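Local coordinates for protein ferritin (Pseudo-nitzschia multiseries, PDB 4IWK) that oxidises ferrous iron with dioxygen and probably stores the ferric product inside a hollow shell of 24 subunits, as ferritins do, at the interface of chains A and B and the interface of chains A and C. Coordinates in Å, arbitrary orientation; residue numbers count along the deposited sequence, not the author numbering. Chains: chain A/B/C, Ferritin.

Contact 1: the interface of chains A and B. Residues chain A 59, 61-63; chain B 126, 129-130, 133.
A:Lys62, in the last turn of helix 36-62, runs obliquely along the flank of helix 115-145 of chain B, from B:Asp133 back to B:Asn130, and gives up 86 Å² of surface to it. Its polar tip makes a direct bond: NZ, the side-chain amine nitrogen, donates to the amide oxygen OD1 of B:Asn130 over 2.7 Å, at a C=O...N angle of 130° and tilted 31° from the carbonyl plane. A kink at chi3 (-56°) turns the end of an otherwise extended chain toward that oxygen, a strong neutral acceptor for a lysine tip. OD2 of B:Asp133 is 6.3 Å from NZ of A:Lys62, so any attraction between them would be long-range.

Carbon contacts line the rest of the patch. CG of A:Lys62 packs on the carboxylate carbon CG of B:Asp133 at 3.8 Å, the side chains at about a right angle. CB rests on CG1 of B:Val129, whose other branch, CG2, meets CG of A:Arg63 at 3.7 Å. A:Phe59 brings ring atom CE1 to CD2 of B:Leu126, 3.9 Å away.

Water satisfies backbone oxygens at the helix end. One molecule joins A:Lys62 O to B:Val129 O; another links A:Asn61 O and A:Lys62 O to B:Asp133 OD1. The site thus sets the end of one bundle helix against the flank of a neighbouring subunit's long helix.

Contact 2: the interface of chains A and C. Residues chain A 17, 50, 54, 69, 72; chain C 21, 24-25, 28, 43, 46.
A:Leu54 and A:Phe17 close on C:Leu24 where two ferritin four-helix bundles pack about a two-fold axis. The apolar contacts divide between the leucine's branches: chi1 (174°) points the fork at chain A and chi2 (55°) turns one methyl to each neighbour. CD1 of C:Leu24 meets CD2 of A:Leu54 at 3.6 Å, while CD2 meets A:Phe17 tip to tip, 3.6 Å from ring atom CZ. A:Leu69, from the loop, lies across C:Leu24 at about a right angle, its CD1 3.8 Å from CG; its own CG touches CD1 of C:Ile28. The side chains of C:Leu43 and A:Leu54 pass in opposite directions, CD1 near CD2. Branched aliphatic chains suit such a seam because they interlock without polar partners.

The amide of C:Gln21 stands nearly upright to the ring of A:Phe17, NE2 4.0 Å from CD2, and methyl CG2 of A:Val72 lies 3.9 Å from the same NE2.

Polar contact centres on A:Arg50, long and extended from CG to NE, with several N-H groups to offer. NH2 donates to OG of C:Ser46 at 3.0 Å, almost in the guanidinium plane but bent to 138° at hydrogen. This short hydroxyl also meets a water, which binds NE of A:Arg50 and which glutamine's length lets C:Gln21 reach with OE1. Another water connects NH2 to C:Leu43 O.

Contact 3: the interface of chains A and C. Residues chain A 21, 24-25, 28, 72, 74-75; chain C 69-72.
A:Val72 and C:Val72 pair as an antiparallel beta bridge between the loops that follow helix 36-62 in two ferritin subunits. Each valine is donor and acceptor to its twin. A:Val72 N donates to C:Val72 O over 2.9 Å, 162° at hydrogen, and C:Val72 N returns a bond to A:Val72 O of the same length, 158° at hydrogen. The CB atoms stand 4.0 Å apart beside this pair; beta-branched valine favours the extended backbone that such pairing needs. Close backbone approach is also permitted by the small methyl of A:Ala74, whose CB lies 3.4 Å from C:Leu69 O.

Apolar packing belongs mainly to C:Leu69, with 107 Å² hidden by chain A. Its chi1 of -69° sends CG, anti to the carbonyl carbon, away from the loop and onto helix 3-32. The side chains of C:Leu69 and A:Leu24 cross at about a right angle, CD1 to CD2 3.8 Å, and CD1 also lies beside the backbone of A:Gln21 and A:Ser25. CG meets CD1 of A:Ile28 at 3.9 Å, while CB faces CD of A:Pro75.

Waters tie further polar atoms together. The amide NE2 of A:Gln21, turned by a bend at chi2, holds one at 2.8 Å in a nearly straight bond; this water also reaches C:Gln70 O and A:Val72 O, which thus has both it and C:Val72 N as partners. A second joins A:Pro75 O to C:Leu69 O.

Contact 1: the interface of chains A and B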
loop_
_atom_site.group_PDB
_atom_site.type_symbol
_atom_site.label_atom_id
_atom_site.label_comp_id
_atom_site.label_asym_id
_atom_site.label_seq_id
_atom_site.Cartn_x
_atom_site.Cartn_y
_atom_site.Cartn_z
ATOM N N PHE A 59 -5.403 38.547 26.134
ATOM C CA PHE A 59 -4.535 39.690 25.715
ATOM C C PHE A 59 -4.362 40.648 26.873
ATOM O O PHE A 59 -3.224 41.139 27.124
ATOM C CB PHE A 59 -5.204 40.451 24.542
ATOM C CG PHE A 59 -4.405 41.600 24.084
ATOM C CD1 PHE A 59 -3.383 41.403 23.157
ATOM C CD2 PHE A 59 -4.675 42.849 24.597
ATOM C CE1 PHE A 59 -2.630 42.496 22.728
ATOM C CE2 PHE A 59 -3.929 43.983 24.159
ATOM C CZ PHE A 59 -2.890 43.762 23.210
ATOM N N ASN A 61 -4.234 39.985 30.062
ATOM C CA ASN A 61 -3.231 39.400 30.970
ATOM C C ASN A 61 -1.829 39.673 30.445
ATOM O O ASN A 61 -0.938 40.096 31.195
ATOM C CB ASN A 61 -3.394 37.844 31.137
ATOM C CG ASN A 61 -4.698 37.446 31.941
ATOM O OD1 ASN A 61 -5.318 38.287 32.617
ATOM N ND2 ASN A 61 -5.159 36.220 31.733
ATOM N N LYS A 62 -1.636 39.447 29.143
ATOM C CA LYS A 62 -0.284 39.586 28.526
ATOM C C LYS A 62 0.098 41.041 28.546
ATOM O O LYS A 62 1.330 41.311 28.740
ATOM C CB LYS A 62 -0.316 39.071 27.062
ATOM C CG LYS A 62 -0.396 37.546 27.037
ATOM C CD LYS A 62 -0.327 36.901 25.678
ATOM C CE LYS A 62 -1.363 37.376 24.722
ATOM N NZ LYS A 62 -1.074 36.542 23.489
ATOM N N ARG A 63 -0.855 41.984 28.387
ATOM C CA ARG A 63 -0.512 43.407 28.280
ATOM C C ARG A 63 -0.550 44.105 29.638
ATOM O O ARG A 63 -0.574 45.314 29.702
ATOM C CB ARG A 63 -1.425 44.068 27.214
ATOM C CG ARG A 63 -0.555 44.782 26.094
ATOM C CD ARG A 63 0.292 45.920 26.644
ATOM N NE ARG A 63 -0.653 46.923 27.038
ATOM C CZ ARG A 63 -1.201 47.795 26.203
ATOM N NH1 ARG A 63 -0.672 47.825 24.994
ATOM N NH2 ARG A 63 -2.174 48.678 26.653
ATOM N N LEU B 126 2.126 43.356 18.163
ATOM C CA LEU B 126 1.550 42.171 18.902
ATOM C C LEU B 126 2.637 41.174 19.314
ATOM O O LEU B 126 2.514 40.577 20.410
ATOM C CB LEU B 126 0.527 41.458 17.976
ATOM C CG LEU B 126 -0.658 42.433 17.740
ATOM C CD1 LEU B 126 -1.671 41.681 16.780
ATOM C CD2 LEU B 126 -1.413 42.825 19.042
ATOM N N VAL B 129 4.113 42.357 22.549
ATOM C CA VAL B 129 3.286 42.098 23.745
ATOM C C VAL B 129 3.587 40.671 24.182
ATOM O O VAL B 129 3.740 40.437 25.408
ATOM C CB VAL B 129 1.789 42.248 23.386
ATOM C CG1 VAL B 129 0.924 41.692 24.547
ATOM C CG2 VAL B 129 1.395 43.683 23.180
ATOM N N ASN B 130 3.628 39.720 23.256
ATOM C CA ASN B 130 3.836 38.313 23.616
ATOM C C ASN B 130 5.239 38.139 24.207
ATOM O O ASN B 130 5.411 37.416 25.213
ATOM C CB ASN B 130 3.679 37.451 22.423
ATOM C CG ASN B 130 2.204 37.329 22.041
ATOM O OD1 ASN B 130 1.307 37.718 22.825
ATOM N ND2 ASN B 130 1.932 36.805 20.810
ATOM N N ASP B 133 5.622 39.598 27.715
ATOM C CA ASP B 133 4.977 38.663 28.616
ATOM C C ASP B 133 5.798 37.419 28.952
ATOM O O ASP B 133 5.896 37.027 30.160
ATOM C CB ASP B 133 3.569 38.321 28.079
ATOM C CG ASP B 133 2.907 37.212 28.912
ATOM O OD1 ASP B 133 2.415 37.579 29.970
ATOM O OD2 ASP B 133 2.843 36.078 28.413
HETATM O O HOH W 1 3.340 42.316 27.389
HETATM O O HOH W 2 2.214 40.038 31.266
#

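Contact 2: the interface of chains A and C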
loop_
_atom_site.group_PDB
_atom_site.type_symbol
_atom_site.label_atom_id
_atom_site.label_comp_id
_atom_site.label_asym_id
_atom_site.label_seq_id
_atom_site.Cartn_x
_atom_site.Cartn_y
_atom_site.Cartn_z
ATOM N N PHE A 17 -19.334 38.398 27.308
ATOM C CA PHE A 17 -20.003 37.373 28.128
ATOM C C PHE A 17 -21.507 37.626 28.286
ATOM O O PHE A 17 -22.286 36.633 28.338
ATOM C CB PHE A 17 -19.353 37.253 29.522
ATOM C CG PHE A 17 -17.950 36.730 29.509
ATOM C CD1 PHE A 17 -17.430 35.970 28.436
ATOM C CD2 PHE A 17 -17.145 36.970 30.623
ATOM C CE1 PHE A 17 -16.126 35.464 28.474
ATOM C CE2 PHE A 17 -15.840 36.455 30.665
ATOM C CZ PHE A 17 -15.351 35.654 29.598
ATOM N N ARG A 50 -18.383 33.631 24.082
ATOM C CA ARG A 50 -17.484 33.384 25.219
ATOM C C ARG A 50 -16.022 33.278 24.745
ATOM O O ARG A 50 -15.157 33.863 25.417
ATOM C CB ARG A 50 -17.937 32.041 25.857
ATOM C CG ARG A 50 -17.091 31.767 27.115
ATOM C CD ARG A 50 -17.735 30.622 27.909
ATOM N NE ARG A 50 -16.866 30.326 29.118
ATOM C CZ ARG A 50 -15.843 29.488 28.938
ATOM N NH1 ARG A 50 -15.608 29.023 27.729
ATOM N NH2 ARG A 50 -14.978 29.201 29.882
ATOM N N LEU A 54 -12.863 35.411 26.174
ATOM C CA LEU A 54 -11.610 34.768 26.617
ATOM C C LEU A 54 -10.383 35.324 25.890
ATOM O O LEU A 54 -9.314 35.448 26.520
ATOM C CB LEU A 54 -11.626 33.267 26.401
ATOM C CG LEU A 54 -12.668 32.561 27.354
ATOM C CD1 LEU A 54 -12.770 31.069 26.963
ATOM C CD2 LEU A 54 -12.357 32.686 28.866
ATOM N N LEU A 69 -13.530 40.647 36.746
ATOM C CA LEU A 69 -14.730 40.066 36.151
ATOM C C LEU A 69 -15.974 40.608 36.797
ATOM O O LEU A 69 -16.043 40.640 38.029
ATOM C CB LEU A 69 -14.695 38.508 36.265
ATOM C CG LEU A 69 -13.603 37.720 35.494
ATOM C CD1 LEU A 69 -13.767 36.209 35.723
ATOM C CD2 LEU A 69 -13.785 38.057 33.992
ATOM N N VAL A 72 -22.343 38.853 35.055
ATOM C CA VAL A 72 -22.965 38.735 33.733
ATOM C C VAL A 72 -24.465 38.821 33.887
ATOM O O VAL A 72 -25.111 37.961 34.528
ATOM C CB VAL A 72 -22.573 37.401 33.020
ATOM C CG1 VAL A 72 -22.979 37.487 31.552
ATOM C CG2 VAL A 72 -21.043 37.159 33.061
ATOM N N GLN C 21 -17.257 30.841 36.114
ATOM C CA GLN C 21 -16.615 32.204 36.272
ATOM C C GLN C 21 -15.567 32.212 37.340
ATOM O O GLN C 21 -14.569 32.930 37.225
ATOM C CB GLN C 21 -17.740 33.279 36.551
ATOM C CG GLN C 21 -18.550 33.567 35.315
ATOM C CD GLN C 21 -17.760 34.321 34.255
ATOM O OE1 GLN C 21 -17.253 33.684 33.326
ATOM N NE2 GLN C 21 -17.676 35.695 34.375
ATOM N N LEU C 24 -12.504 30.905 35.824
ATOM C CA LEU C 24 -11.863 31.834 34.897
ATOM C C LEU C 24 -11.108 32.876 35.823
ATOM O O LEU C 24 -9.950 33.207 35.524
ATOM C CB LEU C 24 -12.952 32.595 34.110
ATOM C CG LEU C 24 -12.378 33.670 33.234
ATOM C CD1 LEU C 24 -11.305 33.052 32.292
ATOM C CD2 LEU C 24 -13.505 34.259 32.371
ATOM N N SER C 25 -11.717 33.291 36.952
ATOM C CA SER C 25 -10.999 34.207 37.857
ATOM C C SER C 25 -9.725 33.585 38.398
ATOM O O SER C 25 -8.700 34.293 38.466
ATOM C CB SER C 25 -11.949 34.584 39.031
ATOM O OG SER C 25 -11.276 35.547 39.920
ATOM N N ILE C 28 -7.082 33.818 35.764
ATOM C CA ILE C 28 -6.511 35.220 35.654
ATOM C C ILE C 28 -5.476 35.432 36.752
ATOM O O ILE C 28 -4.389 35.930 36.505
ATOM C CB ILE C 28 -7.662 36.229 35.755
ATOM C CG1 ILE C 28 -8.498 36.096 34.449
ATOM C CG2 ILE C 28 -7.074 37.619 35.901
ATOM C CD1 ILE C 28 -9.866 36.829 34.558
ATOM N N LEU C 43 -8.556 27.273 33.219
ATOM C CA LEU C 43 -9.331 27.652 32.068
ATOM C C LEU C 43 -10.031 26.402 31.533
ATOM O O LEU C 43 -11.213 26.495 31.160
ATOM C CB LEU C 43 -8.357 28.151 31.027
ATOM C CG LEU C 43 -8.984 28.842 29.863
ATOM C CD1 LEU C 43 -9.600 30.176 30.316
ATOM C CD2 LEU C 43 -7.819 29.026 28.861
ATOM N N SER C 46 -13.032 25.916 33.681
ATOM C CA SER C 46 -14.050 26.905 33.447
ATOM C C SER C 46 -14.935 26.452 32.256
ATOM O O SER C 46 -16.148 26.607 32.323
ATOM C CB SER C 46 -13.408 28.296 33.093
ATOM O OG SER C 46 -14.352 29.270 32.777
HETATM O O HOH W 3 -12.441 28.171 29.336
HETATM O O HOH W 4 -16.786 31.200 31.984
#

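Contact 3: the interface of chains A and C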
loop_
_atom_site.group_PDB
_atom_site.type_symbol
_atom_site.label_atom_id
_atom_site.label_comp_id
_atom_site.label_asym_id
_atom_site.label_seq_id
_atom_site.Cartn_x
_atom_site.Cartn_y
_atom_site.Cartn_z
ATOM N N GLN A 21 -24.552 35.008 27.050
ATOM C CA GLN A 21 -25.752 34.613 27.838
ATOM C C GLN A 21 -27.015 34.943 27.085
ATOM O O GLN A 21 -28.037 34.217 27.174
ATOM C CB GLN A 21 -25.764 35.352 29.234
ATOM C CG GLN A 21 -24.739 34.762 30.189
ATOM C CD GLN A 21 -25.220 33.326 30.603
ATOM O OE1 GLN A 21 -24.775 32.376 29.951
ATOM N NE2 GLN A 21 -26.111 33.206 31.597
ATOM N N LEU A 24 -27.519 32.269 24.704
ATOM C CA LEU A 24 -27.989 31.033 25.319
ATOM C C LEU A 24 -29.497 31.224 25.609
ATOM O O LEU A 24 -30.287 30.292 25.397
ATOM C CB LEU A 24 -27.239 30.810 26.648
ATOM C CG LEU A 24 -27.750 29.618 27.462
ATOM C CD1 LEU A 24 -27.513 28.344 26.598
ATOM C CD2 LEU A 24 -26.949 29.469 28.755
ATOM N N SER A 25 -29.921 32.408 26.081
ATOM C CA SER A 25 -31.357 32.651 26.280
ATOM C C SER A 25 -32.183 32.450 24.971
ATOM O O SER A 25 -33.280 31.853 25.021
ATOM C CB SER A 25 -31.599 34.051 26.885
ATOM O OG SER A 25 -31.482 35.103 25.930
ATOM N N ILE A 28 -32.645 28.816 24.286
ATOM C CA ILE A 28 -33.698 28.192 25.171
ATOM C C ILE A 28 -35.055 28.520 24.595
ATOM O O ILE A 28 -35.889 27.639 24.452
ATOM C CB ILE A 28 -33.526 28.733 26.626
ATOM C CG1 ILE A 28 -32.241 28.171 27.244
ATOM C CG2 ILE A 28 -34.785 28.360 27.386
ATOM C CD1 ILE A 28 -31.886 28.934 28.530
ATOM N N VAL A 72 -22.343 38.853 35.055
ATOM C CA VAL A 72 -22.965 38.735 33.733
ATOM C C VAL A 72 -24.465 38.821 33.887
ATOM O O VAL A 72 -25.111 37.961 34.528
ATOM C CB VAL A 72 -22.573 37.401 33.020
ATOM C CG1 VAL A 72 -22.979 37.487 31.552
ATOM C CG2 VAL A 72 -21.043 37.159 33.061
ATOM N N ALA A 74 -28.486 38.935 34.011
ATOM C CA ALA A 74 -29.585 38.100 33.497
ATOM C C ALA A 74 -30.160 38.653 32.216
ATOM O O ALA A 74 -30.497 39.831 32.121
ATOM C CB ALA A 74 -30.702 38.010 34.514
ATOM N N PRO A 75 -30.297 37.814 31.177
ATOM C CA PRO A 75 -30.936 38.339 29.968
ATOM C C PRO A 75 -32.400 38.683 30.206
ATOM O O PRO A 75 -33.086 37.924 30.925
ATOM C CB PRO A 75 -30.865 37.124 28.986
ATOM C CG PRO A 75 -29.745 36.286 29.475
ATOM C CD PRO A 75 -29.692 36.447 30.986
ATOM N N LEU C 69 -32.682 32.243 33.098
ATOM C CA LEU C 69 -31.239 32.416 33.361
ATOM C C LEU C 69 -31.067 33.606 34.321
ATOM O O LEU C 69 -31.664 34.727 34.077
ATOM C CB LEU C 69 -30.517 32.738 32.084
ATOM C CG LEU C 69 -30.439 31.560 31.015
ATOM C CD1 LEU C 69 -29.602 32.044 29.794
ATOM C CD2 LEU C 69 -29.682 30.412 31.695
ATOM N N GLN C 70 -30.344 33.393 35.380
ATOM C CA GLN C 70 -30.091 34.354 36.468
ATOM C C GLN C 70 -28.774 35.077 36.141
ATOM O O GLN C 70 -27.910 34.600 35.320
ATOM C CB GLN C 70 -29.965 33.607 37.861
ATOM C CG GLN C 70 -31.120 32.595 38.201
ATOM C CD GLN C 70 -31.124 32.046 39.644
ATOM O OE1 GLN C 70 -30.580 30.946 40.044
ATOM N NE2 GLN C 70 -31.813 32.823 40.468
ATOM N N ALA C 71 -28.526 36.219 36.795
ATOM C CA ALA C 71 -27.212 36.786 36.704
ATOM C C ALA C 71 -26.133 35.785 37.164
ATOM O O ALA C 71 -26.365 34.962 38.101
ATOM C CB ALA C 71 -27.123 38.040 37.672
ATOM N N VAL C 72 -24.970 35.802 36.494
ATOM C CA VAL C 72 -23.822 35.020 36.919
ATOM C C VAL C 72 -22.968 35.984 37.755
ATOM O O VAL C 72 -22.396 36.913 37.199
ATOM C CB VAL C 72 -23.046 34.453 35.734
ATOM C CG1 VAL C 72 -21.979 33.455 36.265
ATOM C CG2 VAL C 72 -24.111 33.663 34.859
HETATM O O HOH W 5 -26.719 35.621 32.972
HETATM O O HOH W 6 -33.026 35.446 31.661
#

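Contacts 2 and 3 belong to one two-fold interface between chains A and C; the centres of their C-alpha atoms lie about 14 Å apart and they share A:Val72. Each has a twin with the chains exchanged: A:Leu69 packs on helix 3-32 of chain C in contact 2, and C:Leu69 on that of chain A in contact 3. Contact 1 faces another neighbour, chain B; its C-alpha centre lies about 18 Å from that of contact 2 and about 30 Å from that of contact 3. Helix 36-62 of chain A serves contact 1 through its end and contact 2 through its flank. One subunit thereby joins a two-fold pair to a differently oriented neighbour, as closing a 24-subunit shell requires.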